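Local atomic coordinates of nucleoside 2-deoxyribosyltransferase (Enterococcus faecalis, PDB entry 7M5H), a protein that belongs to the nucleoside 2-deoxyribosyltransferase family and probably cleaves N-glycosidic bonds of deoxynucleotides, perhaps as a 5-hydroxymethyl-dUMP N-hydrolase. Residues T5-A10 with L72-L77. Residues are numbered along the deposited sequence; the frame is centred on the assembly and turned at random.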
loop_
_atom_site.group_PDB
_atom_site.type_symbol
_atom_site.label_atom_id
_atom_site.label_comp_id
_atom_site.label_asym_id
_atom_site.label_seq_id
_atom_site.Cartn_x
_atom_site.Cartn_y
_atom_site.Cartn_z
ATOM N N THR B 5 -11.292 18.740 -26.395
ATOM C CA THR B 5 -11.347 18.417 -24.973
ATOM C C THR B 5 -10.043 17.722 -24.599
ATOM O O THR B 5 -9.796 16.586 -25.020
ATOM C CB THR B 5 -12.551 17.534 -24.650
ATOM O OG1 THR B 5 -13.761 18.237 -24.961
ATOM C CG2 THR B 5 -12.555 17.158 -23.174
ATOM N N LYS B 6 -9.209 18.404 -23.818
ATOM C CA LYS B 6 -7.926 17.861 -23.396
ATOM C C LYS B 6 -8.125 17.042 -22.125
ATOM O O LYS B 6 -8.611 17.560 -21.114
ATOM C CB LYS B 6 -6.909 18.978 -23.170
ATOM C CG LYS B 6 -6.705 19.879 -24.381
ATOM C CD LYS B 6 -5.434 20.702 -24.254
ATOM C CE LYS B 6 -4.200 19.812 -24.278
ATOM N NZ LYS B 6 -2.940 20.599 -24.178
ATOM N N ILE B 7 -7.752 15.765 -22.182
ATOM C CA ILE B 7 -7.939 14.829 -21.080
ATOM C C ILE B 7 -6.571 14.393 -20.575
ATOM O O ILE B 7 -5.697 14.027 -21.370
ATOM C CB ILE B 7 -8.771 13.609 -21.511
ATOM C CG1 ILE B 7 -10.164 14.040 -21.971
ATOM C CG2 ILE B 7 -8.870 12.602 -20.375
ATOM C CD1 ILE B 7 -11.035 12.887 -22.418
ATOM N N TYR B 8 -6.389 14.434 -19.259
ATOM C CA TYR B 8 -5.209 13.877 -18.613
ATOM C C TYR B 8 -5.584 12.530 -18.010
ATOM O O TYR B 8 -6.526 12.443 -17.215
ATOM C CB TYR B 8 -4.668 14.815 -17.534
ATOM C CG TYR B 8 -3.402 14.311 -16.876
ATOM C CD1 TYR B 8 -2.157 14.565 -17.435
ATOM C CD2 TYR B 8 -3.453 13.578 -15.696
ATOM C CE1 TYR B 8 -0.998 14.103 -16.839
ATOM C CE2 TYR B 8 -2.300 13.113 -15.092
ATOM C CZ TYR B 8 -1.075 13.379 -15.667
ATOM O OH TYR B 8 0.076 12.919 -15.070
ATOM N N PHE B 9 -4.853 11.486 -18.388
ATOM C CA PHE B 9 -5.115 10.130 -17.913
ATOM C C PHE B 9 -4.211 9.864 -16.714
ATOM O O PHE B 9 -3.010 9.622 -16.867
ATOM C CB PHE B 9 -4.888 9.113 -19.025
ATOM C CG PHE B 9 -5.422 7.744 -18.714
ATOM C CD1 PHE B 9 -6.714 7.396 -19.068
ATOM C CD2 PHE B 9 -4.634 6.809 -18.064
ATOM C CE1 PHE B 9 -7.210 6.139 -18.784
ATOM C CE2 PHE B 9 -5.122 5.549 -17.777
ATOM C CZ PHE B 9 -6.413 5.215 -18.137
ATOM N N ALA B 10 -4.792 9.908 -15.518
ATOM C CA ALA B 10 -4.054 9.665 -14.287
ATOM C C ALA B 10 -4.170 8.198 -13.894
ATOM O O ALA B 10 -5.270 7.634 -13.886
ATOM C CB ALA B 10 -4.572 10.559 -13.159
ATOM N N LEU B 72 -10.288 17.884 -18.428
ATOM C CA LEU B 72 -10.891 16.791 -17.681
ATOM C C LEU B 72 -9.789 15.819 -17.290
ATOM O O LEU B 72 -8.871 15.566 -18.075
ATOM C CB LEU B 72 -11.964 16.074 -18.510
ATOM C CG LEU B 72 -12.537 14.782 -17.926
ATOM C CD1 LEU B 72 -13.357 15.075 -16.678
ATOM C CD2 LEU B 72 -13.366 14.036 -18.960
ATOM N N LEU B 73 -9.880 15.282 -16.080
ATOM C CA LEU B 73 -8.906 14.326 -15.572
ATOM C C LEU B 73 -9.596 12.984 -15.373
ATOM O O LEU B 73 -10.591 12.894 -14.647
ATOM C CB LEU B 73 -8.287 14.822 -14.264
ATOM C CG LEU B 73 -7.105 14.030 -13.703
ATOM C CD1 LEU B 73 -5.947 14.962 -13.391
ATOM C CD2 LEU B 73 -7.513 13.257 -12.460
ATOM N N VAL B 74 -9.080 11.951 -16.034
ATOM C CA VAL B 74 -9.534 10.580 -15.838
ATOM C C VAL B 74 -8.538 9.895 -14.914
ATOM O O VAL B 74 -7.334 9.872 -15.195
ATOM C CB VAL B 74 -9.666 9.832 -17.173
ATOM C CG1 VAL B 74 -10.008 8.370 -16.930
ATOM C CG2 VAL B 74 -10.726 10.489 -18.044
ATOM N N ALA B 75 -9.032 9.342 -13.807
ATOM C CA ALA B 75 -8.184 8.776 -12.768
ATOM C C ALA B 75 -8.544 7.319 -12.520
ATOM O O ALA B 75 -9.723 6.966 -12.422
ATOM C CB ALA B 75 -8.306 9.571 -11.465
ATOM N N LEU B 76 -7.521 6.477 -12.417
ATOM C CA LEU B 76 -7.688 5.069 -12.086
ATOM C C LEU B 76 -7.355 4.882 -10.610
ATOM O O LEU B 76 -6.232 5.170 -10.183
ATOM C CB LEU B 76 -6.798 4.192 -12.967
ATOM C CG LEU B 76 -7.413 3.661 -14.269
ATOM C CD1 LEU B 76 -8.154 4.748 -15.037
ATOM C CD2 LEU B 76 -6.344 3.030 -15.148
ATOM N N LEU B 77 -8.331 4.406 -9.836
ATOM C CA LEU B 77 -8.196 4.305 -8.388
ATOM C C LEU B 77 -7.832 2.908 -7.903
ATOM O O LEU B 77 -7.554 2.740 -6.710
ATOM C CB LEU B 77 -9.497 4.745 -7.703
ATOM C CG LEU B 77 -10.076 6.114 -8.066
ATOM C CD1 LEU B 77 -11.310 6.404 -7.223
ATOM C CD2 LEU B 77 -9.037 7.212 -7.896
#
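Phe9 and Leu76 meet where the far end of the phenyl ring reaches both methyls of the leucine: CZ of Phe9 lies 3.6 Å from CD1 of Leu76 and 3.7 Å from its CD2. CG of Phe9 is anti to the backbone N (chi1 -167°), and from there the outer ring atoms come closer to the other strand; CD1 and CE1 pass obliquely by CG1 of Val74. The other branch of Val74, CG2, turns back to Ile7 and packs 3.7 Å from its CG2, so the two methyls of the valine divide between Ile7 and Phe9. On the opposite face of the sheet, Tyr8 and Leu73 run side by side in the same direction, CD2 of the tyrosine ring 3.7 Å from CD1 of the leucine. CD2 of Leu73 instead faces CB of Ala10, whose small side chain also lies beside Ala75.

Between these two layers the strands pair in parallel, their axes 16° apart. Five hydrogen bonds pass back and forth from Lys6 O to Leu76 N; in the middle, Tyr8 O accepts from Val74 N at 2.9 Å, and Tyr8 N donates to Leu72 O at 3.0 Å. CA-H groups of Ile7 and Ala75 add further contacts to Leu72 O and Ala10 O, respectively.

Beyond the pair, the hydroxyl of Tyr8 is hydrogen-bonded to Glu89 and Asp63, which hold the end of the side chain; a glycerol, probably from the crystallisation liquor, lies close to the tyrosine. Strand 5-10 and the middle strand 72-76 are neighbours in the parallel sheet of this Rossmann-like fold, joined by a long connection containing helices 16-30 and 56-68 and strand 36-39. Helix 16-30 packs on the Phe9 and Leu76 side, helix 84-96 on the Ala10 and Ala75 side, while strand 36-39 continues the sheet beyond 5-10 and strand 100-103 beyond 72-76.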